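PDB 5L10: N-acylhomoserine lactone dependent regulatory protein from Burkholderia cenocepacia, which probably binds DNA as a LuxR-family transcription regulator dependent on N-acylhomoserine lactones, the present chain holding its autoinducer-binding domain. Local coordinates for residues W94-E99 with A104-A109. Residues are numbered along the deposited sequence; the frame is centred on the assembly and turned at random.
Sequences WNAFDE and AFWHDA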
ATOM      1  N   TRP A  94      -7.675   5.072  15.959  1.00 27.16           N
ATOM      2  CA  TRP A  94      -8.411   4.637  17.136  1.00 32.56           C
ATOM      3  C   TRP A  94      -7.783   5.202  18.403  1.00 30.90           C
ATOM      4  O   TRP A  94      -6.612   5.588  18.428  1.00 27.29           O
ATOM      5  CB  TRP A  94      -8.494   3.106  17.207  1.00 25.32           C
ATOM      6  CG  TRP A  94      -7.190   2.400  16.999  1.00 22.50           C
ATOM      7  CD1 TRP A  94      -6.724   1.865  15.833  1.00 35.06           C
ATOM      8  CD2 TRP A  94      -6.191   2.132  17.989  1.00 29.78           C
ATOM      9  NE1 TRP A  94      -5.493   1.285  16.036  1.00 28.48           N
ATOM     10  CE2 TRP A  94      -5.144   1.435  17.352  1.00 26.77           C
ATOM     11  CE3 TRP A  94      -6.076   2.420  19.353  1.00 26.78           C
ATOM     12  CZ2 TRP A  94      -4.001   1.018  18.033  1.00 20.59           C
ATOM     13  CZ3 TRP A  94      -4.943   2.005  20.025  1.00 25.85           C
ATOM     14  CH2 TRP A  94      -3.918   1.315  19.364  1.00 20.35           C
ATOM     15  N   ASN A  95      -8.600   5.240  19.460  1.00 31.60           N
ATOM     16  CA  ASN A  95      -8.230   5.751  20.776  1.00 30.67           C
ATOM     17  C   ASN A  95      -8.732   4.764  21.819  1.00 39.91           C
ATOM     18  O   ASN A  95      -9.943   4.567  21.950  1.00 34.07           O
ATOM     19  CB  ASN A  95      -8.832   7.143  21.012  1.00 33.44           C
ATOM     20  CG  ASN A  95      -8.426   7.759  22.351  1.00 45.32           C
ATOM     21  OD1 ASN A  95      -8.346   7.080  23.377  1.00 46.67           O
ATOM     22  ND2 ASN A  95      -8.179   9.061  22.340  1.00 36.08           N
ATOM     23  N   ALA A  96      -7.807   4.169  22.576  1.00 37.24           N
ATOM     24  CA  ALA A  96      -8.184   3.122  23.523  1.00 34.01           C
ATOM     25  C   ALA A  96      -9.175   3.618  24.569  1.00 38.03           C
ATOM     26  O   ALA A  96      -9.986   2.832  25.070  1.00 40.13           O
ATOM     27  CB  ALA A  96      -6.935   2.550  24.195  1.00 36.27           C
ATOM     28  N   PHE A  97      -9.137   4.906  24.912  1.00 41.73           N
ATOM     29  CA  PHE A  97     -10.080   5.434  25.892  1.00 50.62           C
ATOM     30  C   PHE A  97     -11.451   5.735  25.303  1.00 51.88           C
ATOM     31  O   PHE A  97     -12.397   5.950  26.064  1.00 60.51           O
ATOM     32  CB  PHE A  97      -9.527   6.709  26.542  1.00 41.20           C
ATOM     33  CG  PHE A  97      -8.259   6.496  27.320  1.00 44.23           C
ATOM     34  CD1 PHE A  97      -8.276   5.838  28.542  1.00 44.22           C
ATOM     35  CD2 PHE A  97      -7.049   6.968  26.837  1.00 37.61           C
ATOM     36  CE1 PHE A  97      -7.109   5.644  29.258  1.00 39.97           C
ATOM     37  CE2 PHE A  97      -5.879   6.778  27.549  1.00 36.76           C
ATOM     38  CZ  PHE A  97      -5.909   6.115  28.759  1.00 37.93           C
ATOM     39  N   ASP A  98     -11.590   5.731  23.976  1.00 51.56           N
ATOM     40  CA  ASP A  98     -12.785   6.244  23.316  1.00 56.18           C
ATOM     41  C   ASP A  98     -13.464   5.218  22.414  1.00 59.97           C
ATOM     42  O   ASP A  98     -14.289   5.595  21.577  1.00 62.39           O
ATOM     43  CB  ASP A  98     -12.430   7.492  22.508  1.00 61.74           C
ATOM     44  CG  ASP A  98     -13.340   8.656  22.810  1.00 74.06           C
ATOM     45  OD1 ASP A  98     -14.576   8.479  22.765  1.00 82.38           O
ATOM     46  OD2 ASP A  98     -12.814   9.750  23.102  1.00 76.55           O
ATOM     47  N   GLU A  99     -13.148   3.942  22.560  1.00 59.47           N
ATOM     48  CA  GLU A  99     -13.784   3.024  21.627  1.00 54.02           C
ATOM     49  C   GLU A  99     -14.932   2.276  22.295  1.00 58.93           C
ATOM     50  O   GLU A  99     -14.860   1.943  23.483  1.00 61.73           O
ATOM     51  CB  GLU A  99     -12.774   2.010  21.080  1.00 49.13           C
ATOM     52  CG  GLU A  99     -11.666   2.609  20.216  1.00 47.11           C
ATOM     53  CD  GLU A  99     -12.183   3.294  18.958  1.00 46.54           C
ATOM     54  OE1 GLU A  99     -13.193   2.828  18.390  1.00 48.97           O
ATOM     55  OE2 GLU A  99     -11.575   4.301  18.537  1.00 44.26           O
ATOM     56  N   ALA A 104     -12.635  -5.342  27.613  1.00 59.33           N
ATOM     57  CA  ALA A 104     -11.421  -5.989  28.101  1.00 45.83           C
ATOM     58  C   ALA A 104     -10.232  -5.706  27.191  1.00 46.96           C
ATOM     59  O   ALA A 104      -9.107  -5.523  27.669  1.00 47.65           O
ATOM     60  CB  ALA A 104     -11.642  -7.494  28.232  1.00 47.43           C
ATOM     61  N   PHE A 105     -10.460  -5.663  25.878  1.00 43.86           N
ATOM     62  CA  PHE A 105      -9.366  -5.440  24.938  1.00 39.16           C
ATOM     63  C   PHE A 105      -8.749  -4.061  25.136  1.00 38.61           C
ATOM     64  O   PHE A 105      -7.541  -3.929  25.368  1.00 37.87           O
ATOM     65  CB  PHE A 105      -9.874  -5.611  23.506  1.00 37.07           C
ATOM     66  CG  PHE A 105      -8.832  -5.363  22.453  1.00 38.12           C
ATOM     67  CD1 PHE A 105      -8.022  -6.393  22.004  1.00 39.91           C
ATOM     68  CD2 PHE A 105      -8.674  -4.103  21.897  1.00 39.52           C
ATOM     69  CE1 PHE A 105      -7.070  -6.171  21.026  1.00 35.79           C
ATOM     70  CE2 PHE A 105      -7.721  -3.874  20.919  1.00 36.11           C
ATOM     71  CZ  PHE A 105      -6.920  -4.910  20.483  1.00 35.69           C
ATOM     72  N   TRP A 106      -9.572  -3.015  25.052  1.00 41.43           N
ATOM     73  CA  TRP A 106      -9.061  -1.655  25.176  1.00 39.57           C
ATOM     74  C   TRP A 106      -8.527  -1.369  26.576  1.00 47.16           C
ATOM     75  O   TRP A 106      -7.627  -0.534  26.731  1.00 49.63           O
ATOM     76  CB  TRP A 106     -10.155  -0.658  24.799  1.00 37.75           C
ATOM     77  CG  TRP A 106     -10.576  -0.751  23.360  1.00 40.07           C
ATOM     78  CD1 TRP A 106     -11.808  -1.096  22.883  1.00 41.70           C
ATOM     79  CD2 TRP A 106      -9.757  -0.498  22.209  1.00 36.40           C
ATOM     80  NE1 TRP A 106     -11.808  -1.070  21.508  1.00 37.71           N
ATOM     81  CE2 TRP A 106     -10.562  -0.706  21.070  1.00 36.35           C
ATOM     82  CE3 TRP A 106      -8.423  -0.118  22.032  1.00 37.07           C
ATOM     83  CZ2 TRP A 106     -10.075  -0.546  19.773  1.00 37.23           C
ATOM     84  CZ3 TRP A 106      -7.943   0.039  20.745  1.00 36.76           C
ATOM     85  CH2 TRP A 106      -8.766  -0.173  19.632  1.00 36.80           C
ATOM     86  N   HIS A 107      -9.065  -2.042  27.599  1.00 50.94           N
ATOM     87  CA  HIS A 107      -8.555  -1.879  28.959  1.00 49.25           C
ATOM     88  C   HIS A 107      -7.075  -2.230  29.034  1.00 44.30           C
ATOM     89  O   HIS A 107      -6.261  -1.450  29.541  1.00 41.59           O
ATOM     90  CB  HIS A 107      -9.372  -2.745  29.921  1.00 58.71           C
ATOM     91  CG  HIS A 107      -8.755  -2.906  31.277  1.00 70.65           C
ATOM     92  ND1 HIS A 107      -8.918  -1.978  32.284  1.00 79.91           N
ATOM     93  CD2 HIS A 107      -7.990  -3.895  31.798  1.00 74.97           C
ATOM     94  CE1 HIS A 107      -8.274  -2.386  33.364  1.00 83.69           C
ATOM     95  NE2 HIS A 107      -7.702  -3.546  33.095  1.00 81.16           N
ATOM     96  N   ASP A 108      -6.707  -3.402  28.514  1.00 45.97           N
ATOM     97  CA  ASP A 108      -5.311  -3.823  28.533  1.00 44.41           C
ATOM     98  C   ASP A 108      -4.451  -2.950  27.623  1.00 47.68           C
ATOM     99  O   ASP A 108      -3.304  -2.636  27.959  1.00 52.00           O
ATOM    100  CB  ASP A 108      -5.211  -5.293  28.130  1.00 40.58           C
ATOM    101  CG  ASP A 108      -5.737  -6.225  29.202  1.00 50.42           C
ATOM    102  OD1 ASP A 108      -5.421  -6.000  30.390  1.00 57.98           O
ATOM    103  OD2 ASP A 108      -6.468  -7.180  28.863  1.00 53.77           O
ATOM    104  N   ALA A 109      -4.990  -2.548  26.470  1.00 44.54           N
ATOM    105  CA  ALA A 109      -4.249  -1.672  25.567  1.00 42.70           C
ATOM    106  C   ALA A 109      -3.904  -0.349  26.243  1.00 43.62           C
ATOM    107  O   ALA A 109      -2.745   0.082  26.238  1.00 41.91           O
ATOM    108  CB  ALA A 109      -5.059  -1.435  24.292  1.00 38.56           C
TER
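In the autoinducer-binding domain of this LuxR-type regulator, the chain leaving edge strand 92-95 turns back beside helix 103-111, and the indole of W106 touches W94, A96 and E99. A type I turn from N95 to D98 makes the bend, its D98 N to N95 O bond measuring 2.9 Å; an Asx turn accompanies it, F97 N giving to N95 OD1 in the carbonyl plane. After the turn, E99 lies over one face of W106: its CB lies 3.6 Å from the centroid of the five-membered ring, 26° off the normal, a CH-pi contact. The E99 chain then bends at chi2 (-62°), and OE2 accepts from N95 N through its anti lone pair at 3.3 Å, tying the glutamate to the strand end. F105 CD2 lies over the opposite face of W106. The six-membered rings of W94 and W106 meet obliquely, planes at 45° and centroids 5.2 Å apart. A96 CB packs on W106 CE3 at 3.7 Å and reaches A109 CB more loosely. Outside the two segments, W94 NE1 is hydrogen-bonded to S119 OG on strand 116-123, W94 and W106 both rest on I81 of helix 80-87, and A109 meets W66 of helix 64-72.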